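Local coordinates for protein yjcS (Bacillus subtilis, PDB 1Q8B), which is of unknown function but belongs to the antibiotic biosynthesis monooxygenase family, within the dimeric alpha-beta barrel clan, and may have catalytic activity, at residues 15-20 / 64-69; 37-42 / 51-56. All blocks are in the same frame, centred on the assembly; numbering follows the deposited sequence.

Contact 1 of 2, residues 15-20 / 64-69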
# COMPACT_ATOMS: atom_id res chain seq x y z
N TYR A 15 0.94 16.44 1.94
CA TYR A 15 -0.48 16.73 2.11
C TYR A 15 -1.37 16.23 0.98
O TYR A 15 -1.03 16.35 -0.20
CB TYR A 15 -0.71 18.24 2.21
CG TYR A 15 -0.49 18.87 3.56
CD1 TYR A 15 0.79 19.17 4.01
CD2 TYR A 15 -1.58 19.25 4.36
CE1 TYR A 15 0.99 19.83 5.22
CE2 TYR A 15 -1.40 19.90 5.57
CZ TYR A 15 -0.12 20.20 5.99
OH TYR A 15 0.06 20.86 7.18
N ILE A 16 -2.52 15.70 1.35
CA ILE A 16 -3.47 15.22 0.37
C ILE A 16 -4.90 15.57 0.75
O ILE A 16 -5.31 15.36 1.89
CB ILE A 16 -3.42 13.69 0.17
CG1 ILE A 16 -2.09 13.29 -0.47
CG2 ILE A 16 -4.58 13.25 -0.73
CD1 ILE A 16 -1.98 11.80 -0.75
N THR A 17 -5.63 16.15 -0.20
CA THR A 17 -7.04 16.46 0.00
C THR A 17 -7.71 15.75 -1.16
O THR A 17 -7.33 15.95 -2.32
CB THR A 17 -7.35 17.96 -0.08
OG1 THR A 17 -6.71 18.63 1.01
CG2 THR A 17 -8.86 18.21 0.01
N ALA A 18 -8.69 14.91 -0.87
CA ALA A 18 -9.36 14.19 -1.92
C ALA A 18 -10.86 14.14 -1.70
O ALA A 18 -11.34 14.17 -0.57
CB ALA A 18 -8.80 12.77 -2.01
N CYS A 19 -11.59 14.07 -2.80
CA CYS A 19 -13.03 13.98 -2.75
C CYS A 19 -13.38 12.67 -3.41
O CYS A 19 -13.01 12.43 -4.55
CB CYS A 19 -13.69 15.12 -3.53
SG CYS A 19 -15.51 15.07 -3.47
N LEU A 20 -14.08 11.82 -2.67
CA LEU A 20 -14.49 10.52 -3.17
C LEU A 20 -15.95 10.53 -3.61
O LEU A 20 -16.81 11.11 -2.95
CB LEU A 20 -14.33 9.44 -2.10
CG LEU A 20 -13.00 9.21 -1.40
CD1 LEU A 20 -13.11 7.97 -0.53
CD2 LEU A 20 -11.89 9.04 -2.41
N MSE A 64 -15.22 13.36 1.84
CA MSE A 64 -14.01 14.15 1.76
C MSE A 64 -12.90 13.59 2.64
O MSE A 64 -13.17 13.12 3.75
CB MSE A 64 -14.30 15.59 2.16
CG MSE A 64 -13.15 16.54 1.88
SE MSE A 64 -12.96 17.07 0.01
CE MSE A 64 -14.80 17.54 -0.35
N LEU A 65 -11.66 13.64 2.15
CA LEU A 65 -10.51 13.14 2.91
C LEU A 65 -9.44 14.22 3.10
O LEU A 65 -9.03 14.88 2.15
CB LEU A 65 -9.87 11.93 2.22
CG LEU A 65 -10.69 10.67 1.90
CD1 LEU A 65 -9.80 9.66 1.18
CD2 LEU A 65 -11.25 10.06 3.19
N TRP A 66 -9.02 14.39 4.35
CA TRP A 66 -7.97 15.34 4.71
C TRP A 66 -6.83 14.45 5.17
O TRP A 66 -6.99 13.70 6.13
CB TRP A 66 -8.39 16.23 5.88
CG TRP A 66 -9.46 17.24 5.56
CD1 TRP A 66 -9.87 17.64 4.32
CD2 TRP A 66 -10.21 18.02 6.50
NE1 TRP A 66 -10.82 18.63 4.43
CE2 TRP A 66 -11.05 18.88 5.76
CE3 TRP A 66 -10.26 18.08 7.90
CZ2 TRP A 66 -11.93 19.80 6.37
CZ3 TRP A 66 -11.13 19.00 8.51
CH2 TRP A 66 -11.95 19.84 7.74
N GLU A 67 -5.68 14.52 4.50
CA GLU A 67 -4.56 13.66 4.86
C GLU A 67 -3.21 14.37 4.91
O GLU A 67 -2.93 15.24 4.09
CB GLU A 67 -4.44 12.50 3.86
CG GLU A 67 -5.71 11.69 3.65
CD GLU A 67 -5.59 10.72 2.47
OE1 GLU A 67 -4.46 10.42 2.04
OE2 GLU A 67 -6.64 10.25 1.97
N ILE A 68 -2.39 13.98 5.88
CA ILE A 68 -1.03 14.51 6.01
C ILE A 68 -0.13 13.28 6.27
O ILE A 68 -0.39 12.49 7.17
CB ILE A 68 -0.86 15.49 7.19
CG1 ILE A 68 -1.80 16.69 7.04
CG2 ILE A 68 0.57 16.02 7.22
CD1 ILE A 68 -1.64 17.71 8.15
N TRP A 69 0.91 13.12 5.46
CA TRP A 69 1.81 11.98 5.61
C TRP A 69 3.26 12.43 5.79
O TRP A 69 3.62 13.55 5.41
CB TRP A 69 1.74 11.06 4.39
CG TRP A 69 0.35 10.64 4.01
CD1 TRP A 69 -0.51 11.30 3.18
CD2 TRP A 69 -0.33 9.46 4.44
NE1 TRP A 69 -1.68 10.60 3.06
CE2 TRP A 69 -1.60 9.46 3.82
CE3 TRP A 69 0.01 8.39 5.28
CZ2 TRP A 69 -2.53 8.44 4.02
CZ3 TRP A 69 -0.92 7.37 5.48
CH2 TRP A 69 -2.18 7.41 4.85

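Contact 2 of 2, residues 37-42 / 51-56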
# COMPACT_ATOMS: atom_id res chain seq x y z
N LYS A 37 -13.79 3.37 10.76
CA LYS A 37 -12.92 2.29 11.21
C LYS A 37 -11.59 2.43 10.49
O LYS A 37 -10.52 2.26 11.09
CB LYS A 37 -13.55 0.93 10.90
CG LYS A 37 -14.85 0.67 11.65
CD LYS A 37 -15.18 -0.82 11.72
CE LYS A 37 -15.21 -1.46 10.34
NZ LYS A 37 -15.37 -2.95 10.42
N LEU A 38 -11.65 2.74 9.20
CA LEU A 38 -10.44 2.93 8.40
C LEU A 38 -9.63 4.09 8.97
O LEU A 38 -8.42 3.99 9.11
CB LEU A 38 -10.79 3.22 6.94
CG LEU A 38 -9.60 3.59 6.05
CD1 LEU A 38 -8.62 2.42 5.97
CD2 LEU A 38 -10.10 3.97 4.67
N GLU A 39 -10.33 5.18 9.29
CA GLU A 39 -9.68 6.36 9.85
C GLU A 39 -8.96 6.01 11.14
O GLU A 39 -7.83 6.45 11.38
CB GLU A 39 -10.71 7.46 10.12
CG GLU A 39 -10.17 8.59 10.99
CD GLU A 39 -11.03 9.84 10.98
OE1 GLU A 39 -10.77 10.74 11.81
OE2 GLU A 39 -11.96 9.94 10.15
N GLU A 40 -9.61 5.21 11.98
CA GLU A 40 -9.02 4.83 13.24
C GLU A 40 -7.74 4.03 13.07
O GLU A 40 -6.75 4.26 13.76
CB GLU A 40 -10.02 4.02 14.07
CG GLU A 40 -9.57 3.86 15.50
CD GLU A 40 -10.50 2.99 16.29
OE1 GLU A 40 -11.72 3.28 16.31
OE2 GLU A 40 -10.01 2.00 16.90
N GLU A 41 -7.76 3.08 12.14
CA GLU A 41 -6.59 2.25 11.89
C GLU A 41 -5.45 2.95 11.14
O GLU A 41 -4.28 2.72 11.45
CB GLU A 41 -6.99 0.96 11.15
CG GLU A 41 -7.73 -0.05 12.03
CD GLU A 41 -6.98 -0.36 13.32
OE1 GLU A 41 -5.90 -0.99 13.26
OE2 GLU A 41 -7.46 0.05 14.41
N THR A 42 -5.77 3.81 10.18
CA THR A 42 -4.70 4.48 9.43
C THR A 42 -4.00 5.54 10.27
O THR A 42 -2.83 5.85 10.03
CB THR A 42 -5.19 5.08 8.06
OG1 THR A 42 -5.65 6.42 8.25
CG2 THR A 42 -6.30 4.26 7.47
N PHE A 51 -5.28 11.76 9.28
CA PHE A 51 -6.18 11.18 8.31
C PHE A 51 -7.57 11.37 8.88
O PHE A 51 -7.86 10.93 9.99
CB PHE A 51 -5.92 9.68 8.12
CG PHE A 51 -6.74 9.06 7.00
CD1 PHE A 51 -6.21 8.92 5.72
CD2 PHE A 51 -8.04 8.62 7.24
CE1 PHE A 51 -6.97 8.35 4.69
CE2 PHE A 51 -8.81 8.05 6.21
CZ PHE A 51 -8.27 7.91 4.94
N HIS A 52 -8.44 12.04 8.13
CA HIS A 52 -9.80 12.28 8.59
C HIS A 52 -10.76 12.21 7.42
O HIS A 52 -10.50 12.77 6.35
CB HIS A 52 -9.88 13.66 9.26
CG HIS A 52 -11.21 13.95 9.90
ND1 HIS A 52 -11.78 13.14 10.85
CD2 HIS A 52 -12.07 14.99 9.72
CE1 HIS A 52 -12.93 13.65 11.23
NE2 HIS A 52 -13.13 14.77 10.56
N ALA A 53 -11.86 11.51 7.62
CA ALA A 53 -12.87 11.35 6.58
C ALA A 53 -14.21 11.88 7.07
O ALA A 53 -14.56 11.71 8.24
CB ALA A 53 -13.00 9.87 6.20
N TYR A 54 -14.96 12.54 6.18
CA TYR A 54 -16.26 13.06 6.56
C TYR A 54 -17.12 13.20 5.30
O TYR A 54 -16.61 13.44 4.21
CB TYR A 54 -16.12 14.39 7.30
CG TYR A 54 -15.87 15.59 6.43
CD1 TYR A 54 -16.93 16.27 5.83
CD2 TYR A 54 -14.58 16.06 6.23
CE1 TYR A 54 -16.71 17.40 5.03
CE2 TYR A 54 -14.34 17.18 5.44
CZ TYR A 54 -15.41 17.84 4.84
OH TYR A 54 -15.16 18.95 4.06
N PRO A 55 -18.44 13.06 5.45
CA PRO A 55 -19.37 13.16 4.32
C PRO A 55 -19.81 14.57 3.97
O PRO A 55 -19.99 15.41 4.85
CB PRO A 55 -20.54 12.31 4.77
CG PRO A 55 -20.63 12.67 6.24
CD PRO A 55 -19.16 12.69 6.69
N LEU A 56 -19.98 14.82 2.67
CA LEU A 56 -20.50 16.11 2.22
C LEU A 56 -22.00 15.95 2.48
O LEU A 56 -22.41 14.99 3.13
CB LEU A 56 -20.25 16.32 0.72
CG LEU A 56 -18.83 16.64 0.22
CD1 LEU A 56 -18.31 17.88 0.91
CD2 LEU A 56 -17.91 15.47 0.51

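Contact 1 of 2, residues 15-20 / 64-69
Ile16 pairs with Glu67 and Ala18 with Leu65, each couple exchanging two backbone hydrogen bonds, and these four bonds knit the strands 15-20 and 64-69 into an antiparallel pair. The straightest, Ile16 N to Glu67 O, measures 2.8 Å with an N-H...O angle of 170°. Between these bonds, Thr17 CA, whose own pair partner is Trp66, comes within 3.3 Å of Leu65 O in a CA-H...O contact. These are the middle strands of the four-stranded antiparallel sheet: strand 93-103 lies beyond 15-20 and strand 48-55 beyond 64-69.

On one face, Ile68 lies beside Tyr15, both pointing the same way. Its CG1 makes a CH-pi contact over the tyrosine ring, 3.9 Å from the ring centroid and displaced toward the rim, while its CD1 reaches CE2 of Tyr15 at 3.4 Å. Farther along this face the selenomethionine Met64 bends at chi2 and chi3, bringing its SE to 3.4 Å from Ala18 O and its methyl CE to the sulfur of Cys19.

The other face is buried. Leu20 and Leu65 touch through their CD1 methyls, 4.1 Å apart, and the Ile16 side chain packs across Glu67, Ile16 CB 3.9 Å from Glu67 OE1. That oxygen accepts the indole N-H of Trp69 through its anti lone pair (Trp69 NE1 to Glu67 OE1 3.0 Å), in the indole plane but visibly bent (144°). Ile16 and Trp69 also reach Val75 of helix 72-78.

The otherwise apolar face of Ile16, Ala18 and Leu65 thus admits one carboxylate, its OE1 held from its own strand.

Contact 2 of 2, residues 37-42 / 51-56
Glu39 reaches from residues 37-42, the end of helix 28-42, to His52 and Ala53 of the strand, and its carboxylate grips both with separate oxygens. OE1 takes the N-H of His52 ND1 at 2.8 Å, an almost linear bond (177°) that lies in the imidazole plane and meets the syn side of the oxygen. The carboxylate stands nearly perpendicular to that ring, their planes 88° apart. OE2 accepts the backbone N-H of Ala53 at 3.0 Å, this donor arriving from well above the carboxylate plane. Together the two bonds fix the carboxylate against the strand, and the first of them sets the rotation of the imidazole.

Next to this polar grip, the Phe51 ring turns in under the helix. Its CG is anti to the backbone N (chi1 -174°), and the ring sits near Glu39, whose CB is 4.1 Å from Phe51 CD2. Leu38 adds a looser touch, CD2 to Phe51 CZ at 4.4 Å. Thr42 OG1 is modelled over one face of the ring, buried and without a polar partner, but the same residue's CG2 is too close to Leu38 O, so the placement of this side chain is doubtful.

The second shell supplies a charge. Lys36, three residues before Glu39 on the same helix, forms a salt bridge with Glu39 OE2 and also donates to Ala53 O, so the ammonium group links the carboxylate and the strand backbone and would be expected to stabilise the negative charge.

Residues 37-42 run nearly antiparallel to residues 51-55, packing helix on sheet, consistent with a ferredoxin-like fold. Helix 82-88 packs against this helix, its His83 touching Leu38 and Thr42, while strand 62-69 flanks the strand, its Glu67 and Leu65 packing on Phe51 and Ala53.

In the fold
The two contacts share one antiparallel sheet, whose strand order 2-3-1-4 with intervening helices is consistent with the ferredoxin-like fold of the dimeric alpha-beta barrel clan. Contact 1 joins the two central strands, and contact 2, nested within the chain segment it closes, lays a helix on strand 48-55, at one edge of the sheet within this chain. They meet where Trp66 O and His52 N, and Met64 N and Tyr54 O, probably hydrogen-bond. Contact 1 is held mainly by repeated backbone bonds and is only partly buried, with one more exposed face. Contact 2 is buried but smaller, and rests on one carboxylate and an aromatic ring.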